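Lipolytic protein G-D-S-L family (Chitinophaga pinensis, PDB 4Q7Q) is of unknown function but probably acts as a lipase or acyl hydrolase of the GDSL (SGNH hydrolase) family. Local coordinates at residues W8-D13 against V73-L78; S14-N19 against K31-R36. All blocks are in the same frame, centred on the assembly; numbering follows the deposited sequence. Where two conformers were deposited one is given.

Interaction 1 (W8-D13 against V73-L78); sequences WVAIGD and VYSVFL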
loop_
_atom_site.group_PDB
_atom_site.type_symbol
_atom_site.label_atom_id
_atom_site.label_comp_id
_atom_site.label_asym_id
_atom_site.label_seq_id
_atom_site.Cartn_x
_atom_site.Cartn_y
_atom_site.Cartn_z
ATOM N N TRP A 8 -3.935 6.634 -17.041
ATOM C CA TRP A 8 -3.081 6.063 -16.010
ATOM C C TRP A 8 -3.820 4.953 -15.283
ATOM O O TRP A 8 -4.813 5.210 -14.606
ATOM C CB TRP A 8 -2.684 7.158 -15.015
ATOM C CG TRP A 8 -2.160 6.673 -13.684
ATOM C CD1 TRP A 8 -1.373 5.576 -13.446
ATOM C CD2 TRP A 8 -2.413 7.268 -12.408
ATOM N NE1 TRP A 8 -1.108 5.470 -12.101
ATOM C CE2 TRP A 8 -1.742 6.493 -11.442
ATOM C CE3 TRP A 8 -3.143 8.386 -11.987
ATOM C CZ2 TRP A 8 -1.781 6.798 -10.081
ATOM C CZ3 TRP A 8 -3.178 8.690 -10.640
ATOM C CH2 TRP A 8 -2.496 7.902 -9.702
ATOM N N VAL A 9 -3.329 3.726 -15.431
ATOM C CA VAL A 9 -3.875 2.582 -14.713
ATOM C C VAL A 9 -3.104 2.401 -13.411
ATOM O O VAL A 9 -1.883 2.203 -13.420
ATOM C CB VAL A 9 -3.813 1.292 -15.558
ATOM C CG1 VAL A 9 -4.203 0.076 -14.733
ATOM C CG2 VAL A 9 -4.718 1.423 -16.767
ATOM N N ALA A 10 -3.815 2.514 -12.291
ATOM C CA ALA A 10 -3.210 2.349 -10.979
ATOM C C ALA A 10 -3.524 0.957 -10.457
ATOM O O ALA A 10 -4.647 0.680 -10.051
ATOM C CB ALA A 10 -3.730 3.413 -10.016
ATOM N N ILE A 11 -2.526 0.079 -10.483
ATOM C CA ILE A 11 -2.686 -1.286 -10.006
ATOM C C ILE A 11 -2.299 -1.305 -8.538
ATOM O O ILE A 11 -1.271 -0.742 -8.147
ATOM C CB ILE A 11 -1.794 -2.261 -10.810
ATOM C CG1 ILE A 11 -2.230 -2.255 -12.275
ATOM C CG2 ILE A 11 -1.841 -3.686 -10.228
ATOM C CD1 ILE A 11 -1.318 -3.014 -13.190
ATOM N N GLY A 12 -3.109 -1.944 -7.714
ATOM C CA GLY A 12 -2.794 -1.966 -6.304
ATOM C C GLY A 12 -3.723 -2.813 -5.468
ATOM O O GLY A 12 -4.484 -3.636 -5.993
ATOM N N ASP A 13 -3.627 -2.611 -4.157
ATOM C CA ASP A 13 -4.438 -3.322 -3.176
ATOM C C ASP A 13 -5.452 -2.341 -2.563
ATOM O O ASP A 13 -5.909 -1.432 -3.252
ATOM C CB ASP A 13 -3.550 -3.973 -2.110
ATOM C CG ASP A 13 -2.513 -3.008 -1.537
ATOM O OD1 ASP A 13 -2.834 -1.805 -1.380
ATOM O OD2 ASP A 13 -1.369 -3.445 -1.254
ATOM N N VAL A 73 0.412 5.025 -18.937
ATOM C CA VAL A 73 1.279 4.807 -17.789
ATOM C C VAL A 73 0.590 3.874 -16.812
ATOM O O VAL A 73 -0.624 3.941 -16.627
ATOM C CB VAL A 73 1.671 6.143 -17.093
ATOM C CG1 VAL A 73 0.442 6.959 -16.742
ATOM C CG2 VAL A 73 2.524 5.902 -15.853
ATOM N N TYR A 74 1.374 2.988 -16.208
ATOM C CA TYR A 74 0.885 2.078 -15.189
ATOM C C TYR A 74 1.701 2.275 -13.921
ATOM O O TYR A 74 2.930 2.370 -13.978
ATOM C CB TYR A 74 1.032 0.627 -15.651
ATOM C CG TYR A 74 0.250 0.272 -16.900
ATOM C CD1 TYR A 74 0.683 0.679 -18.164
ATOM C CD2 TYR A 74 -0.911 -0.491 -16.824
ATOM C CE1 TYR A 74 -0.023 0.347 -19.308
ATOM C CE2 TYR A 74 -1.630 -0.828 -17.972
ATOM C CZ TYR A 74 -1.177 -0.407 -19.211
ATOM O OH TYR A 74 -1.866 -0.727 -20.366
ATOM N N SER A 75 1.023 2.353 -12.780
ATOM C CA SER A 75 1.723 2.252 -11.505
ATOM C C SER A 75 1.346 0.941 -10.832
ATOM O O SER A 75 0.237 0.420 -11.021
ATOM C CB SER A 75 1.439 3.450 -10.587
ATOM O OG SER A 75 0.060 3.591 -10.309
ATOM N N VAL A 76 2.285 0.385 -10.075
ATOM C CA VAL A 76 2.045 -0.850 -9.348
ATOM C C VAL A 76 2.403 -0.631 -7.888
ATOM O O VAL A 76 3.548 -0.316 -7.563
ATOM C CB VAL A 76 2.878 -2.017 -9.920
ATOM C CG1 VAL A 76 2.584 -3.319 -9.173
ATOM C CG2 VAL A 76 2.595 -2.179 -11.413
ATOM N N PHE A 77 1.416 -0.799 -7.017
ATOM C CA PHE A 77 1.556 -0.483 -5.599
ATOM C C PHE A 77 1.054 -1.700 -4.821
ATOM O O PHE A 77 -0.117 -1.769 -4.432
ATOM C CB PHE A 77 0.705 0.758 -5.308
ATOM C CG PHE A 77 0.884 1.360 -3.931
ATOM C CD1 PHE A 77 1.702 0.783 -2.964
ATOM C CD2 PHE A 77 0.198 2.523 -3.607
ATOM C CE1 PHE A 77 1.823 1.363 -1.702
ATOM C CE2 PHE A 77 0.332 3.114 -2.358
ATOM C CZ PHE A 77 1.137 2.525 -1.402
ATOM N N LEU A 78 1.944 -2.671 -4.624
ATOM C CA LEU A 78 1.596 -3.969 -4.056
ATOM C C LEU A 78 2.683 -4.457 -3.121
ATOM O O LEU A 78 3.834 -4.056 -3.242
ATOM C CB LEU A 78 1.437 -5.009 -5.165
ATOM C CG LEU A 78 0.282 -4.788 -6.131
ATOM C CD1 LEU A 78 0.468 -5.679 -7.361
ATOM C CD2 LEU A 78 -1.044 -5.070 -5.429
HETATM O O HOH W 1 -0.790 2.194 -8.199
HETATM O O HOH W 2 -2.111 -0.159 -3.447
#
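W8 and S75 meet through a side-chain hydrogen bond at one face of two parallel strands. The indole NE1 reaches S75 OG at 2.8 Å. OG sits only 6° out of the ring plane, so the N-H points at the hydroxyl through the ring edge. W8 CG is anti to the backbone N (chi1 162°), which starts the side chain forward along its strand. A10 CB lies against one indole face, toward the rim. W8 CB packs on V73 CG1 at 3.6 Å. Replacing W8 by a leucine would probably leave S75 OG without its N-H donor and open a gap beside A10 CB. F255 meets the same indole edge-to-face.

The backbones are closely laced here. V9 N donates to V73 O, and V9 O takes S75 N at 3.0 Å. I11 continues the ladder with its N to S75 O and its O to F77 N. On the other face V9 CB touches Y74 CD2 at 3.6 Å, and the two side chains lie side by side, pointing the same way. Y74 OH goes on to bond I69 O.

These are inner strands of the parallel sheet of the SGNH hydrolase fold, and G12 and D13 begin the GDS sequence that marks the family.

Toward that end water enters the ladder. One water donates to I11 O, which also accepts F77 N, and bonds S75 OG. A second stands in for a direct bond between D13 N and F77 O, donating to F77 O at 2.7 Å, whereas N and O themselves stand 3.6 Å apart. L78 packs beside this end, CD2 3.5 Å from G12 C and CD1 on I11 CG2. D13 OD1 turns to I15 N and caps the helix that follows.

Interaction 2 (S14-N19 against K31-R36); sequences SITYLN and KGYLTR
The Y33 ring meets I15 and T16 with its edge. I15 O and T16 OG1 both lie near the ring plane, and Y33 CE2 is 3.6 Å from I15 O. L34 CD2 rests on one ring face, offset toward the rim.

This contact joins the short helix that begins at the serine of the GDS sequence to the start of helix 33-40 in the SGNH hydrolase fold. The short helix begins with S14, whose OG is hydrogen-bonded to H238 NE2. With D235 these residues have the geometry of a Ser-His-Asp triad, consistent with S14 being the nucleophile, as in other family members.

At the tip of the ring, Y33 OH and T16 OG1 share a hydrogen bond of 2.7 Å. I15 CG2 packs more loosely on Y33 CE2. A water ties the same region together: it donates to I15 O and accepts from Y33 N.

N19 carries the other half of the contact. Its CG is anti to the backbone N (chi1 -176°), which sends the amide over the first turn of helix 33-40. L34 CB packs on the amide carbon, 3.4 Å from N19 CG. G32 holds the N-cap position, and a CB there would run into N19 OD1. A second water links the two backbones, donating to N19 O at 2.6 Å and accepting from G32 N. It also bonds T35 OG1. Y46 of strand 44-50 touches N19, L34 and T35.

N19 OD1 takes the backbone N-H of T35 at 2.9 Å in a nearly straight bond, 170° at the hydrogen, with T35 N tilted 26° from the amide carbonyl plane.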
loop_
_atom_site.group_PDB
_atom_site.type_symbol
_atom_site.label_atom_id
_atom_site.label_comp_id
_atom_site.label_asym_id
_atom_site.label_seq_id
_atom_site.Cartn_x
_atom_site.Cartn_y
_atom_site.Cartn_z
ATOM N N SER A 14 -5.786 -2.493 -1.285
ATOM C CA SER A 14 -6.788 -1.626 -0.670
ATOM C C SER A 14 -6.368 -0.162 -0.654
ATOM O O SER A 14 -7.203 0.717 -0.760
ATOM C CB SER A 14 -7.106 -2.069 0.759
ATOM O OG SER A 14 -5.918 -2.212 1.502
ATOM N N ILE A 15 -5.078 0.102 -0.507
ATOM C CA ILE A 15 -4.614 1.483 -0.460
ATOM C C ILE A 15 -4.989 2.240 -1.748
ATOM O O ILE A 15 -5.280 3.436 -1.713
ATOM C CB ILE A 15 -3.119 1.538 -0.120
ATOM C CG1 ILE A 15 -2.921 1.010 1.304
ATOM C CG2 ILE A 15 -2.559 2.941 -0.257
ATOM C CD1 ILE A 15 -1.483 0.765 1.703
ATOM N N THR A 16 -5.047 1.511 -2.863
ATOM C CA THR A 16 -5.462 2.052 -4.155
ATOM C C THR A 16 -6.974 1.979 -4.311
ATOM O O THR A 16 -7.618 2.958 -4.679
ATOM C CB THR A 16 -4.769 1.282 -5.289
ATOM O OG1 THR A 16 -3.354 1.446 -5.142
ATOM C CG2 THR A 16 -5.212 1.781 -6.658
ATOM N N TYR A 17 -7.524 0.803 -4.036
ATOM C CA TYR A 17 -8.965 0.569 -4.090
ATOM C C TYR A 17 -9.790 1.651 -3.380
ATOM O O TYR A 17 -10.788 2.149 -3.919
ATOM C CB TYR A 17 -9.259 -0.793 -3.461
ATOM C CG TYR A 17 -10.729 -1.100 -3.247
ATOM C CD1 TYR A 17 -11.492 -1.687 -4.252
ATOM C CD2 TYR A 17 -11.342 -0.834 -2.023
ATOM C CE1 TYR A 17 -12.832 -1.983 -4.050
ATOM C CE2 TYR A 17 -12.669 -1.122 -1.810
ATOM C CZ TYR A 17 -13.416 -1.699 -2.827
ATOM O OH TYR A 17 -14.745 -1.988 -2.617
ATOM N N LEU A 18 -9.356 2.019 -2.176
ATOM C CA LEU A 18 -10.136 2.891 -1.308
ATOM C C LEU A 18 -10.292 4.312 -1.834
ATOM O O LEU A 18 -11.131 5.057 -1.333
ATOM C CB LEU A 18 -9.530 2.925 0.098
ATOM C CG LEU A 18 -9.715 1.632 0.896
ATOM C CD1 LEU A 18 -8.809 1.594 2.144
ATOM C CD2 LEU A 18 -11.190 1.421 1.252
ATOM N N ASN A 19 -9.492 4.688 -2.833
ATOM C CA ASN A 19 -9.616 6.006 -3.453
ATOM C C ASN A 19 -11.048 6.293 -3.889
ATOM O O ASN A 19 -11.517 7.430 -3.820
ATOM C CB ASN A 19 -8.682 6.130 -4.658
ATOM C CG ASN A 19 -8.704 7.518 -5.270
ATOM O OD1 ASN A 19 -8.007 8.423 -4.813
ATOM N ND2 ASN A 19 -9.514 7.696 -6.309
ATOM N N LYS A 31 -10.201 12.315 0.380
ATOM C CA LYS A 31 -9.563 12.223 -0.931
ATOM C C LYS A 31 -8.421 11.218 -0.888
ATOM O O LYS A 31 -7.498 11.351 -0.085
ATOM C CB LYS A 31 -9.032 13.588 -1.397
ATOM C CG LYS A 31 -10.097 14.627 -1.774
ATOM C CD LYS A 31 -9.451 15.920 -2.269
ATOM C CE LYS A 31 -10.498 16.978 -2.577
ATOM N NZ LYS A 31 -9.901 18.237 -3.113
ATOM N N GLY A 32 -8.496 10.212 -1.754
ATOM C CA GLY A 32 -7.454 9.202 -1.858
ATOM C C GLY A 32 -6.284 9.670 -2.705
ATOM O O GLY A 32 -6.293 10.787 -3.216
ATOM N N TYR A 33 -5.274 8.825 -2.879
ATOM C CA TYR A 33 -4.062 9.294 -3.557
ATOM C C TYR A 33 -4.202 9.430 -5.078
ATOM O O TYR A 33 -3.471 10.211 -5.689
ATOM C CB TYR A 33 -2.814 8.482 -3.152
ATOM C CG TYR A 33 -2.608 7.188 -3.906
ATOM C CD1 TYR A 33 -1.899 7.162 -5.108
ATOM C CD2 TYR A 33 -3.093 5.986 -3.409
ATOM C CE1 TYR A 33 -1.703 5.986 -5.793
ATOM C CE2 TYR A 33 -2.902 4.800 -4.098
ATOM C CZ TYR A 33 -2.204 4.803 -5.282
ATOM O OH TYR A 33 -2.035 3.623 -5.965
ATOM N N LEU A 34 -5.136 8.699 -5.684
ATOM C CA LEU A 34 -5.379 8.851 -7.126
ATOM C C LEU A 34 -6.014 10.206 -7.410
ATOM O O LEU A 34 -5.607 10.932 -8.330
ATOM C CB LEU A 34 -6.308 7.758 -7.668
ATOM C CG LEU A 34 -6.005 6.299 -7.306
ATOM C CD1 LEU A 34 -6.969 5.353 -8.032
ATOM C CD2 LEU A 34 -4.568 5.936 -7.611
ATOM N N THR A 35 -7.022 10.536 -6.609
ATOM C CA THR A 35 -7.716 11.818 -6.703
ATOM C C THR A 35 -6.735 12.964 -6.491
ATOM O O THR A 35 -6.710 13.922 -7.261
ATOM C CB THR A 35 -8.859 11.883 -5.676
ATOM O OG1 THR A 35 -9.811 10.853 -5.975
ATOM C CG2 THR A 35 -9.553 13.253 -5.678
ATOM N N ARG A 36 -5.899 12.850 -5.464
ATOM C CA ARG A 36 -4.935 13.901 -5.166
ATOM C C ARG A 36 -3.859 14.028 -6.244
ATOM O O ARG A 36 -3.445 15.137 -6.574
ATOM C CB ARG A 36 -4.311 13.677 -3.795
ATOM C CG ARG A 36 -5.311 13.791 -2.665
ATOM C CD ARG A 36 -4.667 13.501 -1.304
ATOM N NE ARG A 36 -5.642 13.605 -0.220
ATOM C CZ ARG A 36 -6.035 14.756 0.314
ATOM N NH1 ARG A 36 -6.938 14.769 1.283
ATOM N NH2 ARG A 36 -5.522 15.899 -0.123
HETATM O O HOH W 3 -6.436 6.104 -2.129
HETATM O O HOH W 4 -10.734 9.936 -3.647
#

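From the N terminus the chain runs up strand 6-12, the first partner of interaction 1, and passes directly into helix 14-17, the first partner of interaction 2. Eleven residues later it returns as 31-36, and interaction 2 closes this short loop. Helix 33-40 leads on to strand 44-50, which lies beside strand 6-12. Strand 73-77 then comes in on the opposite flank, and interaction 1 closes the longer loop, which encloses the shorter one without crossing it. The contacts touch where helices 14-17 and 33-40 pack on the sheet: L34 reaches W8 and A10, and F77 packs against Y33 and I15. The two contacts thus tie the sheet, the GDS segment and helix 33-40 together.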